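Local coordinates for protein UDP-N-acetylglucosamine 2-epimerase (Listeria monocytogenes, PDB 3OT5) that probably interconverts UDP-N-acetylglucosamine and UDP-N-acetylmannosamine by epimerising the sugar at carbon 2, at residues A[93-98]-A[123-128]; A[104-109]-A[131-136]. All coordinates share one frame; numbering follows the deposited sequence.

Contact 1 (A[93-98]-A[123-128]); sequences QTLAEI and DTTTSF
The N-terminal ends of two neighbouring helices, 95-113 and 125-136, meet in the Rossmann-like N-terminal half of the enzyme, where Leu95 and Ile98 from the first helix face Thr125 on the opening turn of the second. Leu95 reaches across with one methyl alone: CG lies anti to the backbone N (chi1 -168°), and CD1 comes 3.6 Å from Thr125 OG1 and 3.8 Å from Thr125 CG2, resting against both branches of the threonine. Ile98, one turn further along the helix, brings its CG2 to 4.2 Å from Thr125 CG2. No hydrogen bond crosses the gap; Thr125 OG1 instead takes part in one with Asn162, while Pro158 touches both Leu95 and Thr125. Each helix start is capped within its own segment. Thr94 and Glu97 form a capping box, Glu97 N bonding to Thr94 OG1 at 3.2 Å and Thr94 N returning to Glu97 OE2 at 3.0 Å, from above the carboxylate plane. At the other start, Thr124 OG1 weakly accepts from Ser127 N (3.4 Å) and is also bonded to Glu39. This small van der Waals contact between capped helix starts joins adjacent helices of a Rossmann-type alpha/beta layer.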
loop_
_atom_site.group_PDB
_atom_site.type_symbol
_atom_site.label_atom_id
_atom_site.label_comp_id
_atom_site.label_asym_id
_atom_site.label_seq_id
_atom_site.Cartn_x
_atom_site.Cartn_y
_atom_site.Cartn_z
ATOM N N GLN A 93 13.220 10.045 19.726
ATOM C CA GLN A 93 13.538 11.293 19.051
ATOM C C GLN A 93 12.284 12.037 18.649
ATOM O O GLN A 93 11.303 11.432 18.222
ATOM C CB GLN A 93 14.405 11.012 17.815
ATOM C CG GLN A 93 15.676 10.186 18.110
ATOM C CD GLN A 93 16.595 10.829 19.143
ATOM O OE1 GLN A 93 17.463 10.162 19.720
ATOM N NE2 GLN A 93 16.398 12.124 19.396
ATOM N N THR A 94 12.324 13.362 18.779
ATOM C CA THR A 94 11.185 14.184 18.415
ATOM C C THR A 94 11.089 14.241 16.905
ATOM O O THR A 94 11.992 13.793 16.180
ATOM C CB THR A 94 11.292 15.632 18.939
ATOM O OG1 THR A 94 12.283 16.351 18.187
ATOM C CG2 THR A 94 11.614 15.663 20.456
ATOM N N LEU A 95 9.993 14.822 16.435
ATOM C CA LEU A 95 9.752 14.965 15.028
ATOM C C LEU A 95 10.780 15.921 14.415
ATOM O O LEU A 95 11.268 15.710 13.291
ATOM C CB LEU A 95 8.346 15.488 14.824
ATOM C CG LEU A 95 7.866 15.419 13.389
ATOM C CD1 LEU A 95 8.194 14.045 12.765
ATOM C CD2 LEU A 95 6.378 15.707 13.360
ATOM N N ALA A 96 11.105 16.970 15.163
ATOM C CA ALA A 96 12.073 17.954 14.720
ATOM C C ALA A 96 13.442 17.317 14.520
ATOM O O ALA A 96 14.137 17.623 13.568
ATOM C CB ALA A 96 12.183 19.091 15.741
ATOM N N GLU A 97 13.807 16.414 15.421
ATOM C CA GLU A 97 15.103 15.756 15.375
ATOM C C GLU A 97 15.217 14.736 14.265
ATOM O O GLU A 97 16.265 14.640 13.628
ATOM C CB GLU A 97 15.401 15.123 16.726
ATOM C CG GLU A 97 15.640 16.151 17.799
ATOM C CD GLU A 97 15.584 15.572 19.204
ATOM O OE1 GLU A 97 16.096 16.238 20.133
ATOM O OE2 GLU A 97 15.022 14.457 19.375
ATOM N N ILE A 98 14.147 13.985 14.040
ATOM C CA ILE A 98 14.109 12.989 12.990
ATOM C C ILE A 98 14.292 13.699 11.660
ATOM O O ILE A 98 15.071 13.282 10.810
ATOM C CB ILE A 98 12.760 12.212 12.996
ATOM C CG1 ILE A 98 12.634 11.359 14.269
ATOM C CG2 ILE A 98 12.628 11.312 11.785
ATOM C CD1 ILE A 98 11.251 10.665 14.429
ATOM N N ASP A 123 4.002 10.095 2.154
ATOM C CA ASP A 123 3.886 11.122 3.164
ATOM C C ASP A 123 4.670 10.971 4.463
ATOM O O ASP A 123 4.361 11.635 5.459
ATOM C CB ASP A 123 2.405 11.188 3.465
ATOM C CG ASP A 123 1.829 9.827 3.764
ATOM O OD1 ASP A 123 2.567 8.972 4.320
ATOM O OD2 ASP A 123 0.636 9.615 3.466
ATOM N N THR A 124 5.681 10.121 4.477
ATOM C CA THR A 124 6.462 9.970 5.685
ATOM C C THR A 124 7.353 11.178 5.894
ATOM O O THR A 124 7.647 11.933 4.973
ATOM C CB THR A 124 7.346 8.725 5.640
ATOM O OG1 THR A 124 8.143 8.746 4.435
ATOM C CG2 THR A 124 6.477 7.478 5.674
ATOM N N THR A 125 7.813 11.336 7.115
ATOM C CA THR A 125 8.697 12.426 7.455
ATOM C C THR A 125 10.030 12.284 6.751
ATOM O O THR A 125 10.640 13.279 6.366
ATOM C CB THR A 125 8.853 12.490 8.947
ATOM O OG1 THR A 125 7.584 12.856 9.463
ATOM C CG2 THR A 125 9.935 13.525 9.379
ATOM N N THR A 126 10.469 11.042 6.575
ATOM C CA THR A 126 11.715 10.754 5.885
ATOM C C THR A 126 11.647 11.254 4.444
ATOM O O THR A 126 12.572 11.888 3.968
ATOM C CB THR A 126 12.034 9.252 5.934
ATOM O OG1 THR A 126 10.884 8.512 5.499
ATOM C CG2 THR A 126 12.364 8.834 7.351
ATOM N N SER A 127 10.527 11.018 3.773
ATOM C CA SER A 127 10.357 11.471 2.394
ATOM C C SER A 127 10.383 12.976 2.244
ATOM O O SER A 127 10.964 13.510 1.290
ATOM C CB SER A 127 9.058 10.939 1.818
ATOM O OG SER A 127 9.181 9.553 1.645
ATOM N N PHE A 128 9.725 13.662 3.160
ATOM C CA PHE A 128 9.704 15.108 3.121
ATOM C C PHE A 128 11.096 15.648 3.342
ATOM O O PHE A 128 11.556 16.507 2.595
ATOM C CB PHE A 128 8.756 15.665 4.166
ATOM C CG PHE A 128 9.084 17.067 4.587
ATOM C CD1 PHE A 128 8.968 18.127 3.697
ATOM C CD2 PHE A 128 9.509 17.329 5.889
ATOM C CE1 PHE A 128 9.263 19.405 4.092
ATOM C CE2 PHE A 128 9.792 18.614 6.284
ATOM C CZ PHE A 128 9.673 19.654 5.382
#

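Contact 2 (A[104-109]-A[131-136])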
loop_
_atom_site.group_PDB
_atom_site.type_symbol
_atom_site.label_atom_id
_atom_site.label_comp_id
_atom_site.label_asym_id
_atom_site.label_seq_id
_atom_site.Cartn_x
_atom_site.Cartn_y
_atom_site.Cartn_z
ATOM N N ASN A 104 19.900 16.298 7.010
ATOM C CA ASN A 104 21.352 16.482 6.988
ATOM C C ASN A 104 22.042 15.252 6.423
ATOM O O ASN A 104 23.037 15.367 5.698
ATOM C CB ASN A 104 21.877 16.812 8.381
ATOM C CG ASN A 104 21.456 18.187 8.841
ATOM O OD1 ASN A 104 21.577 19.159 8.098
ATOM N ND2 ASN A 104 21.004 18.287 10.086
ATOM N N GLY A 105 21.497 14.080 6.740
ATOM C CA GLY A 105 22.034 12.817 6.243
ATOM C C GLY A 105 21.882 12.751 4.736
ATOM O O GLY A 105 22.848 12.539 4.021
ATOM N N ILE A 106 20.659 12.943 4.256
ATOM C CA ILE A 106 20.380 12.905 2.826
ATOM C C ILE A 106 21.095 14.039 2.082
ATOM O O ILE A 106 21.558 13.848 0.970
ATOM C CB ILE A 106 18.881 12.932 2.547
ATOM C CG1 ILE A 106 18.228 11.670 3.125
ATOM C CG2 ILE A 106 18.629 12.993 1.051
ATOM C CD1 ILE A 106 18.840 10.366 2.581
ATOM N N ASN A 107 21.181 15.218 2.685
ATOM C CA ASN A 107 21.909 16.313 2.058
ATOM C C ASN A 107 23.308 15.829 1.675
ATOM O O ASN A 107 23.756 15.994 0.542
ATOM C CB ASN A 107 22.054 17.482 3.022
ATOM C CG ASN A 107 22.706 18.681 2.382
ATOM O OD1 ASN A 107 22.125 19.317 1.513
ATOM N ND2 ASN A 107 23.895 19.033 2.853
ATOM N N GLU A 108 23.981 15.201 2.630
ATOM C CA GLU A 108 25.342 14.701 2.429
ATOM C C GLU A 108 25.387 13.580 1.393
ATOM O O GLU A 108 26.262 13.559 0.539
ATOM C CB GLU A 108 25.915 14.223 3.759
ATOM C CG GLU A 108 27.382 13.803 3.713
ATOM C CD GLU A 108 27.921 13.408 5.075
ATOM O OE1 GLU A 108 27.150 13.439 6.059
ATOM O OE2 GLU A 108 29.121 13.075 5.168
ATOM N N VAL A 109 24.433 12.653 1.454
ATOM C CA VAL A 109 24.415 11.550 0.498
ATOM C C VAL A 109 24.213 12.068 -0.920
ATOM O O VAL A 109 24.903 11.631 -1.842
ATOM C CB VAL A 109 23.341 10.496 0.852
ATOM C CG1 VAL A 109 23.214 9.459 -0.260
ATOM C CG2 VAL A 109 23.693 9.830 2.165
ATOM N N GLY A 131 13.280 15.053 0.549
ATOM C CA GLY A 131 12.830 15.905 -0.527
ATOM C C GLY A 131 13.443 17.272 -0.394
ATOM O O GLY A 131 13.956 17.847 -1.358
ATOM N N LEU A 132 13.405 17.787 0.819
ATOM C CA LEU A 132 13.967 19.078 1.108
ATOM C C LEU A 132 15.484 19.083 0.863
ATOM O O LEU A 132 16.026 20.053 0.312
ATOM C CB LEU A 132 13.649 19.448 2.547
ATOM C CG LEU A 132 14.108 20.825 3.018
ATOM C CD1 LEU A 132 13.489 21.943 2.180
ATOM C CD2 LEU A 132 13.737 20.966 4.465
ATOM N N ALA A 133 16.175 18.017 1.264
ATOM C CA ALA A 133 17.634 17.963 1.021
ATOM C C ALA A 133 17.872 17.922 -0.495
ATOM O O ALA A 133 18.837 18.469 -0.985
ATOM C CB ALA A 133 18.277 16.764 1.710
ATOM N N THR A 134 16.966 17.273 -1.220
ATOM C CA THR A 134 17.028 17.175 -2.676
ATOM C C THR A 134 16.910 18.590 -3.284
ATOM O O THR A 134 17.674 18.968 -4.194
ATOM C CB THR A 134 15.922 16.208 -3.204
ATOM O OG1 THR A 134 16.191 14.881 -2.726
ATOM C CG2 THR A 134 15.860 16.182 -4.714
ATOM N N PHE A 135 15.987 19.386 -2.752
ATOM C CA PHE A 135 15.814 20.753 -3.218
ATOM C C PHE A 135 17.043 21.588 -2.871
ATOM O O PHE A 135 17.544 22.363 -3.701
ATOM C CB PHE A 135 14.585 21.399 -2.608
ATOM C CG PHE A 135 14.535 22.881 -2.820
ATOM C CD1 PHE A 135 14.277 23.400 -4.068
ATOM C CD2 PHE A 135 14.742 23.751 -1.770
ATOM C CE1 PHE A 135 14.249 24.756 -4.267
ATOM C CE2 PHE A 135 14.717 25.117 -1.966
ATOM C CZ PHE A 135 14.474 25.618 -3.207
ATOM N N TYR A 136 17.526 21.451 -1.645
ATOM C CA TYR A 136 18.714 22.205 -1.255
ATOM C C TYR A 136 19.870 21.874 -2.156
ATOM O O TYR A 136 20.656 22.746 -2.488
ATOM C CB TYR A 136 19.092 22.006 0.220
ATOM C CG TYR A 136 18.118 22.609 1.203
ATOM C CD1 TYR A 136 17.409 23.771 0.884
ATOM C CD2 TYR A 136 18.036 22.138 2.515
ATOM C CE1 TYR A 136 16.556 24.364 1.788
ATOM C CE2 TYR A 136 17.182 22.751 3.449
ATOM C CZ TYR A 136 16.454 23.862 3.072
ATOM O OH TYR A 136 15.624 24.499 3.959
#
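In the helical layer of the N-terminal Rossmann-like domain, helices 95-113 and 125-136 come together through Ala133, whose methyl packs against the backbone and side chains of Ile106 and Asn107. The short segments 104-109 and 131-136 approach to 8.2 Å between axes and run in broadly the same direction, 42° apart. The small side chain permits this closeness: Ala133 CB lies 3.4 Å from Asn107 N and 3.7 Å from Asn107 CA, and the alpha carbons of the two residues are only 4.7 Å apart. Ile106 adds its CG2 branch, 3.8 Å from Ala133 CB, while the rest of its side chain leads away to Ile33 and Val62 on the parallel sheet beneath. Asn107 extends its amide towards the second helix because its CG swings opposite the backbone N (chi1 -176°); there OD1 stands 4.3 Å from Tyr136 CB and is hydrogen-bonded to Gln137, just beyond the helix end. Leu132 CD1 sits 3.6 Å above one face of the Tyr136 ring, offset toward its rim. Adjacent helices running in broadly the same direction, packed side by side over a parallel sheet, are characteristic of the three-layer alpha/beta/alpha Rossmann fold.

How the contacts relate
From the N terminus, the chain enters helix 95-113 through the first segment of contact 1 and passes along it to the first segment of contact 2. It then runs through strand 117-121 into helix 125-136, where segments 123-128 and 131-136 follow in the same order. Each contact therefore closes a loop holding that strand, and the two loops cross, as expected for neighbouring helices that run in similar directions in a beta-alpha-beta arrangement. The centres of contact 1 and contact 2 lie about 13 Å apart, on one helix pair. Contact 1 joins the N-terminal starts near loop 157-158, whereas contact 2 joins the later turns, where helix 95-113 also packs on strands 28-34 and 57-63.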